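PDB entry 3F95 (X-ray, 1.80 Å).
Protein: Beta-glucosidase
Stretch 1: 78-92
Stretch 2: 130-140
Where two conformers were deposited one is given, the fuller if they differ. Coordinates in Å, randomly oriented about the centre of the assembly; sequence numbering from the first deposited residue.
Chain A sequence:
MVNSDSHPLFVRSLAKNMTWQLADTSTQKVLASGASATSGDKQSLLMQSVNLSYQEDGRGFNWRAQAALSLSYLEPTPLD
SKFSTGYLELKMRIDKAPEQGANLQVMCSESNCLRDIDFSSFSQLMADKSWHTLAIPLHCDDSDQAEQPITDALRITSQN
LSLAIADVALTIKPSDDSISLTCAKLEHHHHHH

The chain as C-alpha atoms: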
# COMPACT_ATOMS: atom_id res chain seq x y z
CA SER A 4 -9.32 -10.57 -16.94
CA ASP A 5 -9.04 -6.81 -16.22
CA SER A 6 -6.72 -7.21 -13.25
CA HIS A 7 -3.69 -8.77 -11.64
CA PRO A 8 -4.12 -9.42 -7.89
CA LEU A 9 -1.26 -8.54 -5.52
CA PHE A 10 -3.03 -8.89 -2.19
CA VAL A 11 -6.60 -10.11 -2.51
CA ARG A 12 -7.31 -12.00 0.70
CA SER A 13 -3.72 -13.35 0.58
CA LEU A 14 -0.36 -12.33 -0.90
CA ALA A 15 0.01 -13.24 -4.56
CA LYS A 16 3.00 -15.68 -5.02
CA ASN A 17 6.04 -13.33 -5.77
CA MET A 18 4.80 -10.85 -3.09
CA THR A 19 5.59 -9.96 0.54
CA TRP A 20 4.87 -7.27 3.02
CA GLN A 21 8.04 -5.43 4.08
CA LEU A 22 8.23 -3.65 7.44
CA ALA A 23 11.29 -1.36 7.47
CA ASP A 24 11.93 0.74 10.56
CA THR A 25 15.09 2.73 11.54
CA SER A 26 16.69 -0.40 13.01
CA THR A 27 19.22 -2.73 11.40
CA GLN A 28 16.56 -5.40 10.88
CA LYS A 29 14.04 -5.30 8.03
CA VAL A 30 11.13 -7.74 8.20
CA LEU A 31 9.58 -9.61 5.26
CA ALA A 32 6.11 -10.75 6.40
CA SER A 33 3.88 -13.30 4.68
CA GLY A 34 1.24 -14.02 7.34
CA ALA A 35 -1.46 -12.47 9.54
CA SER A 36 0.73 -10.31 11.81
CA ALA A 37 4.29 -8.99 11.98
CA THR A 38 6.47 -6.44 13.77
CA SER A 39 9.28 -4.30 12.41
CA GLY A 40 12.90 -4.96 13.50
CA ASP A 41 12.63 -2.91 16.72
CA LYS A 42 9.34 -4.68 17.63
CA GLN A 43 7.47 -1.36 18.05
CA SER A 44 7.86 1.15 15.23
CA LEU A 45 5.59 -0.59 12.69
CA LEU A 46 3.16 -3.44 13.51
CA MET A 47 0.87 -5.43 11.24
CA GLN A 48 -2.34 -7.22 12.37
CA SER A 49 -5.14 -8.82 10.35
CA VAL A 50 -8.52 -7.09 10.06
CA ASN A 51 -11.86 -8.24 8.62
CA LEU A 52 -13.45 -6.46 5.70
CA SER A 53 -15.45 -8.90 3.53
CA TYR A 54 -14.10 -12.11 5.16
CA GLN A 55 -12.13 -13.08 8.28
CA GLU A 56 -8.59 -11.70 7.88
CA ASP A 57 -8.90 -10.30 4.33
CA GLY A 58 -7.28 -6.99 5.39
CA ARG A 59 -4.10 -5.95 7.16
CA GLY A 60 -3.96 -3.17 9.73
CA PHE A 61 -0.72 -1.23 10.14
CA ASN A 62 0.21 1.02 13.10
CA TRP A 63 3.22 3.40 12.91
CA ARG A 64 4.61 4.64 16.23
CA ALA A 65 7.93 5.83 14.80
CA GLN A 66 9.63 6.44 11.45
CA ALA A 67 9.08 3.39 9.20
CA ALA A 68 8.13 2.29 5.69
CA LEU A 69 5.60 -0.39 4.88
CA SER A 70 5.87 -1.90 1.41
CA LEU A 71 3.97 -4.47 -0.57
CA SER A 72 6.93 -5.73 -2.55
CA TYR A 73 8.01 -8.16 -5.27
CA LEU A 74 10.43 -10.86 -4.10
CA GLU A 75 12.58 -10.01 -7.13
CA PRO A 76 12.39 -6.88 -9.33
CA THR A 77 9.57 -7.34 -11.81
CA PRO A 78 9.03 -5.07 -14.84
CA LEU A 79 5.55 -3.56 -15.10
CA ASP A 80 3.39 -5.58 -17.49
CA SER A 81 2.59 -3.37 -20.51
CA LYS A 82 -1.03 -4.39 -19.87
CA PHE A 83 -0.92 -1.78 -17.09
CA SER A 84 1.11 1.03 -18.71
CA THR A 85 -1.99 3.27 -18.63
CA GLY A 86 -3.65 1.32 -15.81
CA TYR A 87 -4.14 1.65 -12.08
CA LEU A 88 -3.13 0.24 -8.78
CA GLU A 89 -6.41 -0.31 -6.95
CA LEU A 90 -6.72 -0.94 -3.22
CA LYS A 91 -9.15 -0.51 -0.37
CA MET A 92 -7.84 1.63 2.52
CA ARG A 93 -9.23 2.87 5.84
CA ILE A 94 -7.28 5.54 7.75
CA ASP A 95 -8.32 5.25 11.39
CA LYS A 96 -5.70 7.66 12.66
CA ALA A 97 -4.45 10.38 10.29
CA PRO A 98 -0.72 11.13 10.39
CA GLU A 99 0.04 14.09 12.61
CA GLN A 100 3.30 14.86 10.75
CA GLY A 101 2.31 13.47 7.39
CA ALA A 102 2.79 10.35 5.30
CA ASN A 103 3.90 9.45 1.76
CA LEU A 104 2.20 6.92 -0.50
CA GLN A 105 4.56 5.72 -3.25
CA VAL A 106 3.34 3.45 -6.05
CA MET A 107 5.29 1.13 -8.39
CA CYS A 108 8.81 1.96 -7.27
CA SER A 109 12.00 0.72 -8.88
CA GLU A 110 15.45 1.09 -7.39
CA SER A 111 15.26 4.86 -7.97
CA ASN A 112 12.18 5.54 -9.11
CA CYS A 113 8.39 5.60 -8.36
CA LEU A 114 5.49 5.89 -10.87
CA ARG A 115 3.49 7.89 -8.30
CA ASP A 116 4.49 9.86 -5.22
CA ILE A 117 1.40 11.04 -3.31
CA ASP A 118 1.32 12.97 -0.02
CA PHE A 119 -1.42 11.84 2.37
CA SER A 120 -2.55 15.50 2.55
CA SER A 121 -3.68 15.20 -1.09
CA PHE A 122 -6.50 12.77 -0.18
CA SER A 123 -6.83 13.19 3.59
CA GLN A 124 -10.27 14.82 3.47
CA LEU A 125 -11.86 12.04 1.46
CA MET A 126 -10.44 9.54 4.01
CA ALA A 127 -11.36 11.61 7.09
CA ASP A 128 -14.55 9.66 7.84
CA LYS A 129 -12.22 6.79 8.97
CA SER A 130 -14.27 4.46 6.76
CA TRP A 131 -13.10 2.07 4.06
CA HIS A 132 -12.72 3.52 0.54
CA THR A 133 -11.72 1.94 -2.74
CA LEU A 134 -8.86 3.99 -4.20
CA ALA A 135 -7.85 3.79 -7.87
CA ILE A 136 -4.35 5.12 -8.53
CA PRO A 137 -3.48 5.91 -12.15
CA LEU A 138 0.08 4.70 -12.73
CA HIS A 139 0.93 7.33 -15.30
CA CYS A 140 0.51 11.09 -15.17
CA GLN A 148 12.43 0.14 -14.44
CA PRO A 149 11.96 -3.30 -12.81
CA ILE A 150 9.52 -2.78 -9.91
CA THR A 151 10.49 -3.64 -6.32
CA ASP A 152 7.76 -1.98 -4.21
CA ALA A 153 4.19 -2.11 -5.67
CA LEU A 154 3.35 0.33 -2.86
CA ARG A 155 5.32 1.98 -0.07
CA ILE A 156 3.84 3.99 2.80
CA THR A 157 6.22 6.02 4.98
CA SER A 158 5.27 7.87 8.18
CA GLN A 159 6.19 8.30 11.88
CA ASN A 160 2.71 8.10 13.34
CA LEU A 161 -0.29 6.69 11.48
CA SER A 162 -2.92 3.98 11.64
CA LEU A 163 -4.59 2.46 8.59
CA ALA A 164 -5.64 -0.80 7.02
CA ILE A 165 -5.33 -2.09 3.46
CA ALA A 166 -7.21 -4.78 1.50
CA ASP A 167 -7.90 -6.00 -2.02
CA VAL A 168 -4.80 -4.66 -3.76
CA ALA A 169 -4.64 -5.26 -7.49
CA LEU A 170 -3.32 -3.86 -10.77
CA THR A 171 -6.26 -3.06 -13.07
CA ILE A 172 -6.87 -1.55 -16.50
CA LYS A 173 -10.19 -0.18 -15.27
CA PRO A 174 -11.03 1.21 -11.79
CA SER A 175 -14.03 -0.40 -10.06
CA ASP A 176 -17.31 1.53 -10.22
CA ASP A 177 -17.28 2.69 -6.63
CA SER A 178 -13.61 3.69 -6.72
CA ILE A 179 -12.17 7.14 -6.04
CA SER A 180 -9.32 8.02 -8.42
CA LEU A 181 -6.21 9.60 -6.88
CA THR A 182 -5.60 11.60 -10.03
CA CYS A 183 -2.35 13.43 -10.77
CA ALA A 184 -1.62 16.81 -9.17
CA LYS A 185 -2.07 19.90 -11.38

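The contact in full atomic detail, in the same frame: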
# COMPACT_ATOMS: atom_id res chain seq x y z
N PRO A 78 9.44 -6.18 -13.98
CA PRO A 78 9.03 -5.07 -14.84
C PRO A 78 7.51 -4.99 -14.92
O PRO A 78 6.84 -6.01 -14.94
CB PRO A 78 9.59 -5.46 -16.22
CG PRO A 78 10.67 -6.46 -15.93
CD PRO A 78 10.17 -7.22 -14.73
N LEU A 79 6.98 -3.77 -14.93
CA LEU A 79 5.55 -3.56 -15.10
C LEU A 79 5.06 -4.14 -16.42
O LEU A 79 5.59 -3.83 -17.50
CB LEU A 79 5.22 -2.06 -15.00
CG LEU A 79 3.77 -1.62 -15.18
CD1 LEU A 79 2.90 -2.09 -14.02
CD2 LEU A 79 3.71 -0.08 -15.34
N ASP A 80 4.06 -5.01 -16.33
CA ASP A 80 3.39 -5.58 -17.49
C ASP A 80 2.80 -4.43 -18.30
O ASP A 80 2.13 -3.56 -17.76
CB ASP A 80 2.26 -6.48 -17.01
CG ASP A 80 1.70 -7.37 -18.10
OD1 ASP A 80 1.42 -6.90 -19.23
OD2 ASP A 80 1.50 -8.56 -17.81
N SER A 81 3.07 -4.43 -19.61
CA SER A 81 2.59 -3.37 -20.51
C SER A 81 1.06 -3.29 -20.55
O SER A 81 0.50 -2.28 -20.98
CB SER A 81 3.13 -3.62 -21.92
OG SER A 81 2.73 -4.89 -22.35
N LYS A 82 0.41 -4.36 -20.11
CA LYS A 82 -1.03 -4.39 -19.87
C LYS A 82 -1.46 -3.21 -18.99
O LYS A 82 -2.57 -2.66 -19.16
CB LYS A 82 -1.42 -5.72 -19.21
CG LYS A 82 -2.89 -5.90 -18.96
CD LYS A 82 -3.20 -7.28 -18.40
CE LYS A 82 -4.72 -7.47 -18.35
NZ LYS A 82 -5.10 -8.85 -18.00
N PHE A 83 -0.58 -2.81 -18.06
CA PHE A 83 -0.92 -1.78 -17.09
C PHE A 83 -0.25 -0.43 -17.31
O PHE A 83 -0.35 0.43 -16.45
CB PHE A 83 -0.71 -2.28 -15.65
CG PHE A 83 -1.45 -3.53 -15.36
CD1 PHE A 83 -2.84 -3.52 -15.31
CD2 PHE A 83 -0.76 -4.73 -15.16
CE1 PHE A 83 -3.55 -4.69 -15.07
CE2 PHE A 83 -1.46 -5.91 -14.92
CZ PHE A 83 -2.86 -5.89 -14.86
N SER A 84 0.38 -0.23 -18.46
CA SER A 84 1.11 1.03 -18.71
C SER A 84 0.24 2.29 -18.56
O SER A 84 0.73 3.33 -18.12
CB SER A 84 1.82 1.01 -20.07
OG SER A 84 0.88 1.09 -21.13
N THR A 85 -1.03 2.19 -18.92
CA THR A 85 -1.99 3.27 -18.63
C THR A 85 -3.07 2.82 -17.66
O THR A 85 -4.21 3.31 -17.71
CB THR A 85 -2.66 3.83 -19.92
OG1 THR A 85 -3.03 2.75 -20.79
CG2 THR A 85 -1.72 4.75 -20.66
N GLY A 86 -2.71 1.90 -16.77
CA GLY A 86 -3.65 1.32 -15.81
C GLY A 86 -3.53 1.94 -14.42
O GLY A 86 -3.06 3.08 -14.26
N TYR A 87 -3.96 1.17 -13.43
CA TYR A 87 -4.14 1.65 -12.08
C TYR A 87 -3.66 0.62 -11.09
O TYR A 87 -3.79 -0.59 -11.32
CB TYR A 87 -5.64 1.85 -11.77
CG TYR A 87 -6.29 2.86 -12.66
CD1 TYR A 87 -6.49 4.16 -12.21
CD2 TYR A 87 -6.69 2.52 -13.96
CE1 TYR A 87 -7.06 5.11 -13.03
CE2 TYR A 87 -7.26 3.48 -14.80
CZ TYR A 87 -7.45 4.76 -14.31
OH TYR A 87 -8.03 5.72 -15.11
N LEU A 88 -3.15 1.10 -9.96
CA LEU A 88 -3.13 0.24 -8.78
C LEU A 88 -4.41 0.55 -8.02
O LEU A 88 -4.68 1.71 -7.70
CB LEU A 88 -1.89 0.51 -7.91
CG LEU A 88 -1.79 -0.40 -6.66
CD1 LEU A 88 -1.36 -1.81 -7.09
CD2 LEU A 88 -0.84 0.16 -5.60
N GLU A 89 -5.21 -0.48 -7.76
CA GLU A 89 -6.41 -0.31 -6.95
C GLU A 89 -6.25 -0.99 -5.60
O GLU A 89 -5.67 -2.07 -5.50
CB GLU A 89 -7.66 -0.86 -7.66
CG GLU A 89 -8.94 -0.73 -6.81
CD GLU A 89 -10.15 -1.46 -7.40
OE1 GLU A 89 -10.68 -0.99 -8.41
OE2 GLU A 89 -10.59 -2.49 -6.82
N LEU A 90 -6.75 -0.34 -4.55
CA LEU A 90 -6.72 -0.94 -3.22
C LEU A 90 -7.87 -0.40 -2.40
O LEU A 90 -8.41 0.66 -2.72
CB LEU A 90 -5.38 -0.65 -2.52
CG LEU A 90 -5.08 0.81 -2.10
CD1 LEU A 90 -3.97 0.88 -1.03
CD2 LEU A 90 -4.70 1.66 -3.26
N LYS A 91 -8.26 -1.11 -1.36
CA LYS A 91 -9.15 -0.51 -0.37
C LYS A 91 -8.29 -0.07 0.82
O LYS A 91 -7.34 -0.76 1.20
CB LYS A 91 -10.24 -1.49 0.06
CG LYS A 91 -11.13 -1.94 -1.13
CD LYS A 91 -12.22 -2.91 -0.69
CE LYS A 91 -13.12 -3.30 -1.89
NZ LYS A 91 -12.33 -4.08 -2.90
N MET A 92 -8.59 1.10 1.36
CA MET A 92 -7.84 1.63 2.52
C MET A 92 -8.82 2.25 3.50
O MET A 92 -9.86 2.81 3.09
CB MET A 92 -6.83 2.66 2.05
CG MET A 92 -5.95 3.25 3.17
SD MET A 92 -4.85 4.55 2.64
CE MET A 92 -3.64 3.59 1.73
N SER A 130 -13.58 5.59 7.35
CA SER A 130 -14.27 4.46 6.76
C SER A 130 -13.40 3.88 5.65
O SER A 130 -12.47 4.53 5.19
CB SER A 130 -15.61 4.89 6.15
OG SER A 130 -16.38 5.61 7.09
N TRP A 131 -13.74 2.67 5.22
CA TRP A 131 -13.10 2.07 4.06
C TRP A 131 -13.48 2.82 2.80
O TRP A 131 -14.65 3.27 2.68
CB TRP A 131 -13.51 0.61 3.89
CG TRP A 131 -12.86 -0.32 4.87
CD1 TRP A 131 -13.39 -0.77 6.05
CD2 TRP A 131 -11.56 -0.92 4.75
NE1 TRP A 131 -12.49 -1.63 6.68
CE2 TRP A 131 -11.36 -1.74 5.89
CE3 TRP A 131 -10.55 -0.84 3.77
CZ2 TRP A 131 -10.18 -2.49 6.09
CZ3 TRP A 131 -9.35 -1.58 3.98
CH2 TRP A 131 -9.19 -2.39 5.13
N HIS A 132 -12.51 2.99 1.90
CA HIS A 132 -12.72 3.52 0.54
C HIS A 132 -11.90 2.74 -0.47
O HIS A 132 -10.78 2.30 -0.18
CB HIS A 132 -12.34 4.99 0.43
CG HIS A 132 -13.06 5.84 1.43
ND1 HIS A 132 -14.36 6.25 1.24
CD2 HIS A 132 -12.69 6.29 2.65
CE1 HIS A 132 -14.76 6.94 2.30
NE2 HIS A 132 -13.76 6.97 3.17
N THR A 133 -12.46 2.55 -1.66
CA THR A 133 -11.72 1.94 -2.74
C THR A 133 -11.01 3.04 -3.52
O THR A 133 -11.65 3.95 -4.07
CB THR A 133 -12.65 1.14 -3.68
OG1 THR A 133 -13.38 0.20 -2.90
CG2 THR A 133 -11.83 0.40 -4.71
N LEU A 134 -9.68 2.97 -3.55
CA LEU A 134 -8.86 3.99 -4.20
C LEU A 134 -8.28 3.43 -5.50
O LEU A 134 -7.71 2.32 -5.50
CB LEU A 134 -7.73 4.43 -3.25
CG LEU A 134 -8.11 4.98 -1.87
CD1 LEU A 134 -6.83 5.34 -1.07
CD2 LEU A 134 -9.03 6.24 -2.03
N ALA A 135 -8.46 4.16 -6.60
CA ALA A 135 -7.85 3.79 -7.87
C ALA A 135 -6.72 4.77 -8.19
O ALA A 135 -6.92 5.98 -8.23
CB ALA A 135 -8.90 3.71 -9.03
N ILE A 136 -5.51 4.25 -8.35
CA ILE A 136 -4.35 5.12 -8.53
C ILE A 136 -3.76 5.00 -9.93
O ILE A 136 -3.08 4.02 -10.25
CB ILE A 136 -3.25 4.85 -7.46
CG1 ILE A 136 -3.85 5.01 -6.06
CG2 ILE A 136 -2.09 5.80 -7.68
CD1 ILE A 136 -2.98 4.48 -4.92
N PRO A 137 -4.02 6.01 -10.79
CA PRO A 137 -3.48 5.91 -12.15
C PRO A 137 -1.96 5.84 -12.07
O PRO A 137 -1.35 6.60 -11.31
CB PRO A 137 -3.95 7.18 -12.84
CG PRO A 137 -4.53 8.08 -11.74
CD PRO A 137 -4.81 7.23 -10.55
N LEU A 138 -1.38 4.91 -12.81
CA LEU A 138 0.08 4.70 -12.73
C LEU A 138 0.86 5.75 -13.50
O LEU A 138 2.03 6.01 -13.21
CB LEU A 138 0.44 3.28 -13.19
CG LEU A 138 -0.17 2.15 -12.33
CD1 LEU A 138 0.27 0.77 -12.82
CD2 LEU A 138 0.18 2.32 -10.83
N HIS A 139 0.22 6.35 -14.49
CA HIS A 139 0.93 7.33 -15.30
C HIS A 139 0.23 8.68 -15.40
O HIS A 139 -0.95 8.77 -15.71
CB HIS A 139 1.27 6.74 -16.65
CG HIS A 139 2.29 5.63 -16.56
ND1 HIS A 139 1.93 4.31 -16.43
CD2 HIS A 139 3.64 5.66 -16.54
CE1 HIS A 139 3.02 3.57 -16.36
NE2 HIS A 139 4.07 4.36 -16.43
N CYS A 140 0.99 9.72 -15.10
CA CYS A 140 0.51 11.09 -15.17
C CYS A 140 0.65 11.68 -16.57
O CYS A 140 -0.34 11.79 -17.30
CB CYS A 140 1.23 11.93 -14.12
SG CYS A 140 0.69 11.46 -12.45
O HOH W 1 -1.89 4.98 -15.71

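Two segments far apart in sequence meet as neighbouring antiparallel strands, 87-92 against 132-137, their N-to-C directions 164° apart; together the two stretches bury 959 Å² of surface. Before the strand, Leu79 points its side chain toward stretch 2, where Leu79 CD1 lies 4.1 Å from Leu138 CD1 and Leu79 CD2 lies 3.9 Å from His139 CE1, at the edge of the imidazole ring. Asp80 to Lys82 stay out of reach of stretch 2 and shape the loop instead: Lys82 N donates to Asp80 OD1 (2.9 Å) and Phe83 N to Asp80 O (2.8 Å). A type I turn from Phe83 to Gly86, closed by Gly86 N to Phe83 O (2.8 Å), leads the chain into the strand. The ring of Phe83 leads away from stretch 2, but Phe83 CB still packs 4.3 Å from Leu138 CD1. Ser84 O and His139 ND1 are modelled only 2.3 Å apart, too close to be read as a bond.

Gly86 begins the pairing: its carbonyl O accepts from Leu138 N (2.9 Å) and from a water (2.7 Å), which in turn accepts from His139 N (2.8 Å). Lack of a side chain suits the site, since a CB here would be crowded by Phe83 O. From Leu88 onward, alternate residues form reciprocal backbone pairs. Leu88 N donates to Ile136 O (2.9 Å) and Ile136 N to Leu88 O (2.8 Å); Leu90 and Leu134 repeat the pattern (Leu90 N to Leu134 O 3.0 Å, Leu134 N to Leu90 O 2.8 Å), as do Met92 and His132 (both N to O distances 2.9 Å). Between them sit the non-hydrogen-bonded pairs, closer at CA, where Tyr87 CA approaches Ile136 O to 3.2 Å and Glu89 CA approaches Leu134 O to 3.3 Å. Pro137, which has no amide hydrogen to offer, fits such a position opposite Tyr87.

Side chains alternate accordingly. On the face of Tyr87, Glu89 and Lys91, Tyr87 CE1 packs 3.7 Å from Pro137 CB and Tyr87 CD1 4.0 Å from Ala135 CB. Glu89 CD lies 3.7 Å from Thr133 CG2, and the aliphatic part of Lys91 bridges two neighbours, with CG 3.6 Å from Thr133 OG1 and CB 3.8 Å from Trp131 CE3. On the other face Leu88, Leu90, Met92, Leu134 and Ile136 are buried and apolar, while His132, at the end of the pairing, is partly exposed: Leu88 CB meets Leu138 CD2 at 4.0 Å, Leu90 CD2 reaches Ile136 CD1 at 3.7 Å, and Met92 CB rests 4.1 Å from Leu134 CD1.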